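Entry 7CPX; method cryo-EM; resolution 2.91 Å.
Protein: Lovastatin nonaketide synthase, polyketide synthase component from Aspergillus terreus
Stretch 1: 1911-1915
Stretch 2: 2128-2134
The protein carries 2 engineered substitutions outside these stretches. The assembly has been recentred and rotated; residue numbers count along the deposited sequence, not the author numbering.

Stretch 1 (1911-1915) RNASI
Stretch 2 (2128-2134) VISWPRE

A contact between distant segments need not contain a single hydrogen bond, and this pair from the polyketide synthase component of lovastatin nonaketide synthase shows how one indole can carry the junction instead. No hydrogen bond crosses between residues 1911-1915 and 2128-2134, although they meet across at least 217 positions of sequence; Trp 2131 lies at the centre of a small interface that buries 270 Å², both sides summed.

The backbones run in nearly the same direction, the vector from CA of Asn 1912 to CA of Ser 1914 lying 24° from that joining CA of Ile 2129 to CA of Arg 2133. They do not pair as a sheet: no hydrogen bond joins them, and CA of Asn 1912 is 9.5 Å from CA of Ile 2129, the gap narrowing to 6.0 Å between CA of Ser 1914 and CA of Trp 2131. Residues 2128-2130 form a strand, extended at Ile 2129 (phi/psi -81/132), and Trp 2131 (-76/125) and Pro 2132 (-61/145) continue as an open loop before Arg 2133 turns to -113/-22. In the first stretch, Asn 1912 takes a left-handed conformation (56/57), Ala 1913 is extended (-124/155) and Ser 1914 lies in the right-handed helical region (-54/-35).

Trp 2131 points toward the first stretch, with chi1 -74° (m) and chi2 99°. Its indole receives Ser 1914 over one face: CA of Ser 1914 stands 4.1 Å from the centroid of the five-membered ring, 23° off the ring normal, a CH-pi contact in which a polarised C-H meets the electron-rich ring. CB of Ser 1914 (chi1 63°, p) approaches CE3 of Trp 2131 to 3.6 Å, while its hydroxyl is satisfied elsewhere in the structure. The backbone of Ala 1913 covers the same face, its C atom 4.0 Å from CZ2 of Trp 2131, with the methyl directed away. Asn 1912 O reaches CZ2 of Trp 2131 at 3.4 Å, obliquely to the ring.

Looser packing flanks the indole. The side chain of Asn 1912 (chi1 -171°, t; chi2 23°) leaves CA sideways, but its end comes nearer, bringing ND2 to 4.2 Å from CD1 of Ile 2129, a van der Waals contact. Ile 2129 points toward the first stretch with chi1 -62° (m) and chi2 142°, between wells. Arg 2133, m at chi1 to chi3 (-63°, -51°, -42°) with chi4 164°, curls back so that NH1 lies 3.7 Å from O of Ser 1914, near the guanidinium plane. That approach is electrostatically favourable but too long to count as a hydrogen bond.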

# COMPACT_ATOMS: atom_id res chain seq x y z
N ARG A 1911 26.01 41.29 -8.34
CA ARG A 1911 26.51 40.34 -7.36
C ARG A 1911 25.88 40.46 -5.98
O ARG A 1911 26.04 39.53 -5.17
CB ARG A 1911 28.04 40.48 -7.21
CG ARG A 1911 28.83 40.00 -8.42
CD ARG A 1911 28.88 38.48 -8.48
NE ARG A 1911 29.47 38.00 -9.72
CZ ARG A 1911 28.80 37.75 -10.84
NH1 ARG A 1911 27.49 37.93 -10.92
NH2 ARG A 1911 29.46 37.32 -11.91
N ASN A 1912 25.18 41.55 -5.68
CA ASN A 1912 24.56 41.74 -4.37
C ASN A 1912 25.60 41.64 -3.26
O ASN A 1912 25.50 40.83 -2.34
CB ASN A 1912 23.44 40.72 -4.14
CG ASN A 1912 22.63 41.02 -2.90
OD1 ASN A 1912 22.58 42.16 -2.43
ND2 ASN A 1912 21.98 40.00 -2.36
N ALA A 1913 26.61 42.50 -3.36
CA ALA A 1913 27.76 42.44 -2.47
C ALA A 1913 27.96 43.77 -1.76
O ALA A 1913 27.55 44.83 -2.25
CB ALA A 1913 29.03 42.08 -3.24
N SER A 1914 28.61 43.70 -0.59
CA SER A 1914 28.96 44.91 0.13
C SER A 1914 29.75 45.86 -0.75
O SER A 1914 29.62 47.08 -0.65
CB SER A 1914 29.77 44.55 1.38
OG SER A 1914 30.99 43.93 1.03
N ILE A 1915 30.58 45.31 -1.63
CA ILE A 1915 31.34 46.09 -2.61
C ILE A 1915 31.06 45.51 -3.99
O ILE A 1915 31.19 44.30 -4.20
CB ILE A 1915 32.85 46.08 -2.30
CG1 ILE A 1915 33.09 46.60 -0.88
CG2 ILE A 1915 33.60 46.93 -3.31
CD1 ILE A 1915 34.54 46.62 -0.46
N VAL A 2128 15.17 45.31 2.21
CA VAL A 2128 16.47 45.92 1.97
C VAL A 2128 17.47 45.41 3.01
O VAL A 2128 17.23 45.51 4.22
CB VAL A 2128 16.39 47.46 1.99
CG1 VAL A 2128 15.81 47.95 3.29
CG2 VAL A 2128 17.77 48.06 1.78
N ILE A 2129 18.58 44.88 2.52
CA ILE A 2129 19.71 44.50 3.35
C ILE A 2129 20.53 45.73 3.66
O ILE A 2129 20.87 46.52 2.76
CB ILE A 2129 20.57 43.44 2.63
CG1 ILE A 2129 19.77 42.17 2.37
CG2 ILE A 2129 21.80 43.14 3.45
CD1 ILE A 2129 20.09 41.54 1.04
N SER A 2130 20.87 45.90 4.93
CA SER A 2130 21.71 47.00 5.40
C SER A 2130 23.12 46.45 5.59
O SER A 2130 23.40 45.75 6.58
CB SER A 2130 21.16 47.58 6.70
OG SER A 2130 22.07 48.50 7.28
N TRP A 2131 24.00 46.75 4.65
CA TRP A 2131 25.36 46.24 4.70
C TRP A 2131 26.17 46.99 5.75
O TRP A 2131 26.23 48.23 5.69
CB TRP A 2131 26.02 46.37 3.34
CG TRP A 2131 25.51 45.38 2.34
CD1 TRP A 2131 24.58 45.60 1.37
CD2 TRP A 2131 25.91 44.01 2.22
NE1 TRP A 2131 24.37 44.45 0.65
CE2 TRP A 2131 25.18 43.46 1.15
CE3 TRP A 2131 26.81 43.20 2.91
CZ2 TRP A 2131 25.32 42.14 0.75
CZ3 TRP A 2131 26.95 41.89 2.51
CH2 TRP A 2131 26.21 41.37 1.44
N PRO A 2132 26.79 46.31 6.70
CA PRO A 2132 27.63 47.03 7.68
C PRO A 2132 28.78 47.75 6.98
O PRO A 2132 29.33 47.26 5.99
CB PRO A 2132 28.13 45.91 8.60
CG PRO A 2132 28.04 44.67 7.79
CD PRO A 2132 26.84 44.86 6.91
N ARG A 2133 29.13 48.91 7.52
CA ARG A 2133 30.16 49.75 6.92
C ARG A 2133 31.42 49.88 7.77
O ARG A 2133 32.48 50.19 7.22
CB ARG A 2133 29.60 51.16 6.66
CG ARG A 2133 28.46 51.20 5.66
CD ARG A 2133 28.83 50.47 4.38
NE ARG A 2133 30.20 50.77 3.97
CZ ARG A 2133 30.89 50.07 3.08
NH1 ARG A 2133 30.36 49.02 2.47
NH2 ARG A 2133 32.15 50.42 2.82
N GLU A 2134 31.34 49.64 9.07
CA GLU A 2134 32.51 49.69 9.93
C GLU A 2134 33.13 48.30 10.01
O GLU A 2134 32.43 47.29 10.06
CB GLU A 2134 32.14 50.18 11.33
CG GLU A 2134 31.47 51.55 11.34
CD GLU A 2134 32.35 52.64 10.76
OE1 GLU A 2134 33.57 52.41 10.64
OE2 GLU A 2134 31.82 53.72 10.42